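Local coordinates for uncharacterized protein (Pyrococcus furiosus DSM 3638, PDB 3WZ2) that probably acts as a proteasome-assembly chaperone, being an archaeal homolog (PbaA) of that family that forms a five-chain assembly, at residues 122-127 with 180-185; 21-26 with 114-119; 29-34 with 220-225. All blocks are in the same frame, centred on the assembly; numbering follows the deposited sequence.

Contact 1 of 3, residues 122-127 with 180-185; sequences GFFKDT and ETFGDR
Lys125 and Glu180 form a salt bridge between the loop following strand 112-120 and the end of strand 174-181, its neighbour in the mixed sheet of this PAC2-family fold. From CB, Lys125 places CG anti to its carbonyl carbon (chi1 -59°). The chain then bends at chi3, bringing CE within 3.6 Å of Glu180 OE1, while CD stands 3.8 Å from that same oxygen. NZ closes the approach at 2.7 Å from Glu180 OE1, meeting it on the syn side and 20° out of the carboxylate plane; the two side chains cross at about a right angle. The carboxylate has further partners in the same chain: OE1 accepts from Glu129 N and OE2 from Trp131 NE1, so it is also held from strand 130-134 and just before it.

One residue before Lys125, Phe124 lies side by side with Phe182 and meets it rim to rim, CD1 of Phe124 3.5 Å from CE2 of Phe182, with planes at 42° and neither ring over the other's face. Arg185 CD covers one face of the Phe182 ring, toward the rim, and the Phe128 and Phe182 rings pack edge-to-face. At the start of the loop, Gly122 N donates to Phe182 O at 2.8 Å.

Contact 2 of 3, residues 21-26 with 114-119; sequences IFIEGY and ISLAGM
Parallel bridges pair Ile23 with Ile114 and Glu24 with Ser115, joining strands 21-24 and 112-120 at the buried middle of the mixed sheet. The strand directions differ by 20°, and the bonds follow the parallel pattern: Ile114 N donates to Phe22 O at 2.8 Å, Glu24 N to Ile114 O, and Leu116 N to Glu24 O. Glu24 thus brackets Ser115 with its own N and O, and its carbonyl also receives the CA-H of Ser115.

On the Glu24 and Ser115 face, the glutamate chain bends at chi2 (-89°), which turns CD back toward the serine. Ser115 OG donates to Glu24 OE1 at 2.7 Å, on the anti lone pair of that oxygen, and Ser160 OG of helix 158-169 is a second partner of OE1. Glu24 OE2 accepts from Tyr26 N at 2.7 Å, tying the carboxylate to the backbone two residues on in its own segment. Such donors probably favour the charged form of this buried acid.

The sheet is sandwiched between helices, 158-169 over this face and 188-202 over the one carrying Ile23 and Ile114. There Ile23 CG2 touches Leu116 CD1 at 3.8 Å, and Ile21 CG2 lies 4.2 Å from Ile114 CD1, the two isoleucines pointing the same way. Beyond the last strand bond, a water donates to both Tyr26 O (3.0 Å) and Leu116 O (2.7 Å).

Contact 3 of 3, residues 29-34 with 220-225; sequences VGLVGH and EQLRRM
Glu220 OE2 is gripped side-on by two nitrogens of Arg223, NH2 at 2.8 Å and NE at 3.2 Å, with the oxygen close to the guanidinium plane. This salt bridge links a residue of helix 215-221 to one of helix 223-235. The CB of Arg223 points away from residues 29-34, whereas those of Leu222 and Met225 point toward them, meeting Leu31 and His34 through apolar and aromatic contacts without any hydrogen bond across.

Met225 is extended beyond CG and reaches the His34 ring tip to tip. Its CE sits over one face, 3.9 Å from the ring centroid and 18° off the normal, a CH-pi contact. SD approaches more obliquely, 4.3 Å from the centroid. Leu222 comes instead to the ring edge, CD2 lying 4.1 Å from His34 CD2.

In the fold, this joins the start of helix 32-43, with Leu31 at its N-cap position, to a helical region predicted to form a coiled coil. His34 sets CG anti to its backbone N (chi1 -179°), which helps carry the ring toward the later helices. Beside it, Leu31 CD1 rests against both partner side chains, 4.0 Å from Leu222 CG and 4.1 Å from Met225 SD.

Overall arrangement
Contacts 1 and 2 share the mixed sheet through neighbouring strands 174-181 and 112-120; their centres are about 19 Å apart, and a probable hydrogen bond from Thr181 N to Met119 O connects them. Contact 2 lies about 3 Å from the chain's centre, whereas contact 1 sits about 19 Å from it. Contact 3, with its centre about 14 Å from that of contact 1 and 15 Å from that of contact 2, attaches the C-terminal helices to helix 32-43. That helix follows strand 21-24, and Val32 packs on both Gly118 and Thr181. Along the chain, contact 2 closes before contact 1 opens, contact 1 nests inside the loop closed by contact 3, and contacts 2 and 3 cross, segments alternating.

Contact 1 of 3, residues 122-127 with 180-185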
loop_
_atom_site.group_PDB
_atom_site.type_symbol
_atom_site.label_atom_id
_atom_site.label_comp_id
_atom_site.label_asym_id
_atom_site.label_seq_id
_atom_site.Cartn_x
_atom_site.Cartn_y
_atom_site.Cartn_z
ATOM N N GLY B 122 5.538 13.291 -32.216
ATOM C CA GLY B 122 4.092 13.435 -32.341
ATOM C C GLY B 122 3.579 13.517 -33.785
ATOM O O GLY B 122 2.386 13.656 -33.997
ATOM N N PHE B 123 4.476 13.408 -34.764
ATOM C CA PHE B 123 4.089 13.317 -36.167
ATOM C C PHE B 123 5.212 12.665 -36.985
ATOM O O PHE B 123 6.328 12.445 -36.492
ATOM C CB PHE B 123 3.748 14.710 -36.756
ATOM C CG PHE B 123 4.850 15.739 -36.596
ATOM C CD1 PHE B 123 5.885 15.831 -37.524
ATOM C CD2 PHE B 123 4.851 16.610 -35.516
ATOM C CE1 PHE B 123 6.904 16.762 -37.365
ATOM C CE2 PHE B 123 5.866 17.556 -35.358
ATOM C CZ PHE B 123 6.905 17.627 -36.290
ATOM N N PHE B 124 4.897 12.343 -38.230
ATOM C CA PHE B 124 5.841 11.720 -39.151
ATOM C C PHE B 124 6.818 12.770 -39.690
ATOM O O PHE B 124 6.423 13.870 -40.000
ATOM C CB PHE B 124 5.080 11.026 -40.295
ATOM C CG PHE B 124 5.973 10.413 -41.341
ATOM C CD1 PHE B 124 6.355 9.099 -41.283
ATOM C CD2 PHE B 124 6.447 11.183 -42.378
ATOM C CE1 PHE B 124 7.166 8.546 -42.260
ATOM C CE2 PHE B 124 7.268 10.639 -43.354
ATOM C CZ PHE B 124 7.627 9.312 -43.295
ATOM N N LYS B 125 8.088 12.398 -39.831
ATOM C CA LYS B 125 9.063 13.140 -40.640
ATOM C C LYS B 125 9.691 12.219 -41.643
ATOM O O LYS B 125 9.867 11.034 -41.382
ATOM C CB LYS B 125 10.157 13.722 -39.748
ATOM C CG LYS B 125 9.621 14.671 -38.656
ATOM C CD LYS B 125 10.669 15.158 -37.648
ATOM C CE LYS B 125 11.849 15.850 -38.292
ATOM N NZ LYS B 125 12.778 16.384 -37.263
ATOM N N ASP B 126 10.069 12.767 -42.797
ATOM C CA ASP B 126 10.792 11.987 -43.790
ATOM C C ASP B 126 12.151 11.581 -43.294
ATOM O O ASP B 126 12.601 10.493 -43.597
ATOM C CB ASP B 126 10.879 12.760 -45.106
ATOM C CG ASP B 126 9.485 12.982 -45.724
ATOM O OD1 ASP B 126 8.902 11.971 -46.165
ATOM O OD2 ASP B 126 8.951 14.130 -45.694
ATOM N N THR B 127 12.791 12.466 -42.530
ATOM C CA THR B 127 14.073 12.174 -41.902
ATOM C C THR B 127 13.962 12.542 -40.420
ATOM O O THR B 127 14.020 13.713 -40.018
ATOM C CB THR B 127 15.226 12.934 -42.617
ATOM O OG1 THR B 127 15.172 12.651 -44.026
ATOM C CG2 THR B 127 16.608 12.513 -42.080
ATOM N N GLU B 180 14.743 10.814 -32.465
ATOM C CA GLU B 180 13.399 11.252 -32.844
ATOM C C GLU B 180 12.588 10.112 -33.402
ATOM O O GLU B 180 13.087 9.239 -34.141
ATOM C CB GLU B 180 13.426 12.370 -33.887
ATOM C CG GLU B 180 13.994 13.677 -33.386
ATOM C CD GLU B 180 13.950 14.780 -34.446
ATOM O OE1 GLU B 180 13.822 14.428 -35.645
ATOM O OE2 GLU B 180 14.024 15.981 -34.097
ATOM N N THR B 181 11.333 10.075 -32.996
ATOM C CA THR B 181 10.421 8.991 -33.386
ATOM C C THR B 181 8.988 9.514 -33.273
ATOM O O THR B 181 8.737 10.590 -32.686
ATOM C CB THR B 181 10.666 7.722 -32.532
ATOM O OG1 THR B 181 9.877 6.624 -33.032
ATOM C CG2 THR B 181 10.332 7.947 -31.065
ATOM N N PHE B 182 8.047 8.764 -33.813
ATOM C CA PHE B 182 6.628 9.148 -33.787
ATOM C C PHE B 182 6.204 9.438 -32.360
ATOM O O PHE B 182 5.664 10.496 -32.048
ATOM C CB PHE B 182 5.761 8.021 -34.340
ATOM C CG PHE B 182 6.163 7.556 -35.713
ATOM C CD1 PHE B 182 7.097 6.525 -35.890
ATOM C CD2 PHE B 182 5.596 8.139 -36.838
ATOM C CE1 PHE B 182 7.459 6.087 -37.165
ATOM C CE2 PHE B 182 5.956 7.710 -38.107
ATOM C CZ PHE B 182 6.878 6.683 -38.274
ATOM N N GLY B 183 6.432 8.469 -31.493
ATOM C CA GLY B 183 6.027 8.590 -30.093
ATOM C C GLY B 183 5.098 7.497 -29.615
ATOM O O GLY B 183 4.839 7.380 -28.427
ATOM N N ASP B 184 4.600 6.676 -30.525
ATOM C CA ASP B 184 3.492 5.798 -30.167
ATOM C C ASP B 184 3.517 4.497 -30.916
ATOM O O ASP B 184 2.518 3.798 -31.025
ATOM C CB ASP B 184 2.147 6.548 -30.258
ATOM C CG ASP B 184 1.943 7.343 -31.548
ATOM O OD1 ASP B 184 0.917 8.052 -31.602
ATOM O OD2 ASP B 184 2.764 7.270 -32.484
ATOM N N ARG B 185 4.713 4.112 -31.338
ATOM C CA ARG B 185 4.912 2.790 -31.895
ATOM C C ARG B 185 6.358 2.357 -31.739
ATOM O O ARG B 185 7.249 3.194 -31.670
ATOM C CB ARG B 185 4.452 2.738 -33.379
ATOM C CG ARG B 185 5.329 3.482 -34.398
ATOM C CD ARG B 185 4.619 4.003 -35.685
ATOM N NE ARG B 185 3.180 3.695 -35.805
ATOM C CZ ARG B 185 2.637 2.589 -36.320
ATOM N NH1 ARG B 185 3.373 1.634 -36.837
ATOM N NH2 ARG B 185 1.312 2.472 -36.356
#

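Contact 2 of 3, residues 21-26 with 114-119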
loop_
_atom_site.group_PDB
_atom_site.type_symbol
_atom_site.label_atom_id
_atom_site.label_comp_id
_atom_site.label_asym_id
_atom_site.label_seq_id
_atom_site.Cartn_x
_atom_site.Cartn_y
_atom_site.Cartn_z
ATOM N N ILE B 21 32.709 1.325 -20.281
ATOM C CA ILE B 21 31.737 2.086 -21.023
ATOM C C ILE B 21 30.399 1.410 -20.863
ATOM O O ILE B 21 30.200 0.276 -21.318
ATOM C CB ILE B 21 32.150 2.193 -22.490
ATOM C CG1 ILE B 21 33.444 3.007 -22.592
ATOM C CG2 ILE B 21 31.044 2.837 -23.322
ATOM C CD1 ILE B 21 34.181 2.818 -23.905
ATOM N N PHE B 22 29.471 2.116 -20.202
ATOM C CA PHE B 22 28.187 1.542 -19.811
ATOM C C PHE B 22 27.112 2.129 -20.668
ATOM O O PHE B 22 26.957 3.355 -20.714
ATOM C CB PHE B 22 27.891 1.883 -18.362
ATOM C CG PHE B 22 26.632 1.265 -17.839
ATOM C CD1 PHE B 22 26.668 0.046 -17.215
ATOM C CD2 PHE B 22 25.432 1.927 -17.918
ATOM C CE1 PHE B 22 25.512 -0.523 -16.698
ATOM C CE2 PHE B 22 24.275 1.374 -17.399
ATOM C CZ PHE B 22 24.318 0.150 -16.786
ATOM N N ILE B 23 26.374 1.266 -21.345
ATOM C CA ILE B 23 25.331 1.703 -22.249
ATOM C C ILE B 23 23.997 1.197 -21.763
ATOM O O ILE B 23 23.843 -0.001 -21.543
ATOM C CB ILE B 23 25.583 1.140 -23.639
ATOM C CG1 ILE B 23 26.914 1.678 -24.156
ATOM C CG2 ILE B 23 24.453 1.513 -24.577
ATOM C CD1 ILE B 23 27.446 0.884 -25.322
ATOM N N GLU B 24 23.024 2.089 -21.601
ATOM C CA GLU B 24 21.746 1.698 -21.031
ATOM C C GLU B 24 20.643 1.893 -22.071
ATOM O O GLU B 24 20.552 2.953 -22.662
ATOM C CB GLU B 24 21.454 2.565 -19.793
ATOM C CG GLU B 24 20.039 2.464 -19.274
ATOM C CD GLU B 24 19.061 3.460 -19.905
ATOM O OE1 GLU B 24 19.327 4.686 -19.915
ATOM O OE2 GLU B 24 17.966 3.037 -20.291
ATOM N N GLY B 25 19.814 0.879 -22.283
ATOM C CA GLY B 25 18.714 0.961 -23.235
ATOM C C GLY B 25 17.437 0.340 -22.695
ATOM O O GLY B 25 16.864 -0.544 -23.327
ATOM N N TYR B 26 16.968 0.825 -21.551
ATOM C CA TYR B 26 15.745 0.299 -20.942
ATOM C C TYR B 26 14.520 0.700 -21.774
ATOM O O TYR B 26 14.583 1.649 -22.548
ATOM C CB TYR B 26 15.571 0.783 -19.494
ATOM C CG TYR B 26 16.286 -0.059 -18.421
ATOM C CD1 TYR B 26 17.406 -0.801 -18.735
ATOM C CD2 TYR B 26 15.789 -0.120 -17.108
ATOM C CE1 TYR B 26 18.051 -1.580 -17.801
ATOM C CE2 TYR B 26 16.435 -0.889 -16.151
ATOM C CZ TYR B 26 17.570 -1.611 -16.490
ATOM O OH TYR B 26 18.250 -2.389 -15.586
ATOM N N ILE B 114 26.269 6.067 -21.111
ATOM C CA ILE B 114 25.548 6.503 -22.297
ATOM C C ILE B 114 24.173 5.860 -22.266
ATOM O O ILE B 114 24.051 4.644 -22.298
ATOM C CB ILE B 114 26.284 6.066 -23.580
ATOM C CG1 ILE B 114 27.678 6.655 -23.640
ATOM C CG2 ILE B 114 25.521 6.528 -24.807
ATOM C CD1 ILE B 114 28.612 5.993 -24.641
ATOM N N SER B 115 23.133 6.675 -22.248
ATOM C CA SER B 115 21.777 6.171 -22.391
ATOM C C SER B 115 21.270 6.350 -23.816
ATOM O O SER B 115 21.546 7.337 -24.469
ATOM C CB SER B 115 20.848 6.905 -21.391
ATOM O OG SER B 115 21.207 6.589 -20.058
ATOM N N LEU B 116 20.563 5.344 -24.293
ATOM C CA LEU B 116 19.941 5.354 -25.586
ATOM C C LEU B 116 18.447 5.485 -25.394
ATOM O O LEU B 116 17.835 4.679 -24.695
ATOM C CB LEU B 116 20.227 4.036 -26.299
ATOM C CG LEU B 116 21.685 3.644 -26.338
ATOM C CD1 LEU B 116 21.796 2.367 -27.134
ATOM C CD2 LEU B 116 22.535 4.752 -26.945
ATOM N N ALA B 117 17.872 6.531 -25.948
ATOM C CA ALA B 117 16.466 6.848 -25.690
ATOM C C ALA B 117 15.780 7.272 -26.973
ATOM O O ALA B 117 16.440 7.525 -27.995
ATOM C CB ALA B 117 16.364 7.956 -24.659
ATOM N N GLY B 118 14.461 7.443 -26.873
ATOM C CA GLY B 118 13.647 7.992 -27.940
ATOM C C GLY B 118 13.093 9.357 -27.590
ATOM O O GLY B 118 13.075 9.728 -26.451
ATOM N N MET B 119 12.728 10.144 -28.589
ATOM C CA MET B 119 12.101 11.446 -28.359
ATOM C C MET B 119 10.889 11.517 -29.255
ATOM O O MET B 119 11.018 11.489 -30.494
ATOM C CB MET B 119 13.052 12.569 -28.725
ATOM C CG MET B 119 12.529 13.983 -28.556
ATOM S SD MET B 119 13.614 15.156 -29.434
ATOM C CE MET B 119 12.719 16.699 -29.224
HETATM O O HOH W 1 15.711 4.420 -23.089
#

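Contact 3 of 3, residues 29-34 with 220-225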
loop_
_atom_site.group_PDB
_atom_site.type_symbol
_atom_site.label_atom_id
_atom_site.label_comp_id
_atom_site.label_asym_id
_atom_site.label_seq_id
_atom_site.Cartn_x
_atom_site.Cartn_y
_atom_site.Cartn_z
ATOM N N VAL B 29 10.204 5.412 -24.841
ATOM C CA VAL B 29 9.421 5.859 -26.000
ATOM C C VAL B 29 9.938 5.212 -27.277
ATOM O O VAL B 29 11.136 5.178 -27.520
ATOM C CB VAL B 29 9.618 7.399 -26.260
ATOM C CG1 VAL B 29 8.648 7.897 -27.332
ATOM C CG2 VAL B 29 9.477 8.254 -25.004
ATOM N N GLY B 30 9.027 4.706 -28.083
ATOM C CA GLY B 30 9.353 4.026 -29.327
ATOM C C GLY B 30 10.061 2.713 -29.188
ATOM O O GLY B 30 10.443 2.113 -30.193
ATOM N N LEU B 31 10.322 2.294 -27.955
ATOM C CA LEU B 31 11.313 1.253 -27.667
ATOM C C LEU B 31 12.632 1.452 -28.424
ATOM O O LEU B 31 13.334 0.510 -28.752
ATOM C CB LEU B 31 10.729 -0.103 -27.955
ATOM C CG LEU B 31 9.562 -0.521 -27.077
ATOM C CD1 LEU B 31 8.952 -1.806 -27.606
ATOM C CD2 LEU B 31 9.984 -0.737 -25.627
ATOM N N VAL B 32 13.011 2.698 -28.613
ATOM C CA VAL B 32 14.192 3.033 -29.386
ATOM C C VAL B 32 15.412 2.485 -28.711
ATOM O O VAL B 32 16.237 1.805 -29.328
ATOM C CB VAL B 32 14.301 4.547 -29.611
ATOM C CG1 VAL B 32 15.569 4.941 -30.318
ATOM C CG2 VAL B 32 13.104 5.045 -30.415
ATOM N N GLY B 33 15.576 2.811 -27.446
ATOM C CA GLY B 33 16.772 2.365 -26.722
ATOM C C GLY B 33 16.808 0.871 -26.564
ATOM O O GLY B 33 17.886 0.258 -26.652
ATOM N N HIS B 34 15.639 0.287 -26.314
ATOM C CA HIS B 34 15.506 -1.177 -26.173
ATOM C C HIS B 34 15.914 -1.945 -27.420
ATOM O O HIS B 34 16.721 -2.875 -27.381
ATOM C CB HIS B 34 14.063 -1.494 -25.830
ATOM C CG HIS B 34 13.796 -2.942 -25.645
ATOM N ND1 HIS B 34 14.089 -3.605 -24.471
ATOM C CD2 HIS B 34 13.237 -3.863 -26.474
ATOM C CE1 HIS B 34 13.774 -4.882 -24.600
ATOM N NE2 HIS B 34 13.231 -5.060 -25.793
ATOM N N GLU B 220 6.373 -5.625 -35.583
ATOM C CA GLU B 220 5.301 -6.557 -35.288
ATOM C C GLU B 220 5.516 -7.330 -34.006
ATOM O O GLU B 220 4.636 -7.364 -33.168
ATOM C CB GLU B 220 5.154 -7.545 -36.436
ATOM C CG GLU B 220 3.981 -8.501 -36.315
ATOM C CD GLU B 220 2.682 -7.727 -36.363
ATOM O OE1 GLU B 220 2.383 -7.150 -37.434
ATOM O OE2 GLU B 220 2.001 -7.646 -35.317
ATOM N N GLN B 221 6.669 -7.958 -33.845
ATOM C CA GLN B 221 6.898 -8.727 -32.622
ATOM C C GLN B 221 6.898 -7.873 -31.338
ATOM O O GLN B 221 6.732 -8.418 -30.259
ATOM C CB GLN B 221 8.156 -9.589 -32.694
ATOM C CG GLN B 221 9.414 -8.804 -32.892
ATOM C CD GLN B 221 10.673 -9.623 -32.686
ATOM O OE1 GLN B 221 10.999 -10.017 -31.561
ATOM N NE2 GLN B 221 11.398 -9.880 -33.779
ATOM N N LEU B 222 7.109 -6.562 -31.433
ATOM C CA LEU B 222 7.221 -5.749 -30.231
ATOM C C LEU B 222 5.957 -4.953 -30.008
ATOM O O LEU B 222 5.879 -4.199 -29.044
ATOM C CB LEU B 222 8.438 -4.787 -30.269
ATOM C CG LEU B 222 9.862 -5.029 -29.719
ATOM C CD1 LEU B 222 10.163 -6.451 -30.051
ATOM C CD2 LEU B 222 11.112 -4.173 -30.020
ATOM N N ARG B 223 4.959 -5.116 -30.872
ATOM C CA ARG B 223 3.772 -4.268 -30.805
ATOM C C ARG B 223 2.985 -4.493 -29.501
ATOM O O ARG B 223 2.427 -3.541 -28.950
ATOM C CB ARG B 223 2.876 -4.451 -32.044
ATOM C CG ARG B 223 1.514 -3.739 -31.930
ATOM C CD ARG B 223 0.543 -3.990 -33.110
ATOM N NE ARG B 223 0.573 -5.403 -33.511
ATOM C CZ ARG B 223 -0.000 -6.392 -32.811
ATOM N NH1 ARG B 223 -0.666 -6.148 -31.677
ATOM N NH2 ARG B 223 0.087 -7.648 -33.240
ATOM N N ARG B 224 2.983 -5.722 -28.989
ATOM C CA ARG B 224 2.330 -6.003 -27.706
ATOM C C ARG B 224 3.110 -5.365 -26.543
ATOM O O ARG B 224 2.531 -4.630 -25.752
ATOM C CB ARG B 224 2.039 -7.510 -27.483
ATOM C CG ARG B 224 2.962 -8.227 -26.514
ATOM C CD ARG B 224 2.484 -9.593 -26.056
ATOM N NE ARG B 224 2.831 -9.732 -24.625
ATOM C CZ ARG B 224 2.465 -10.740 -23.841
ATOM N NH1 ARG B 224 1.756 -11.751 -24.335
ATOM N NH2 ARG B 224 2.819 -10.739 -22.563
ATOM N N MET B 225 4.411 -5.633 -26.464
ATOM C CA MET B 225 5.310 -4.975 -25.504
ATOM C C MET B 225 5.138 -3.464 -25.472
ATOM O O MET B 225 5.084 -2.862 -24.407
ATOM C CB MET B 225 6.764 -5.298 -25.810
ATOM C CG MET B 225 7.676 -5.001 -24.645
ATOM S SD MET B 225 9.404 -4.974 -25.116
ATOM C CE MET B 225 10.158 -4.394 -23.606
#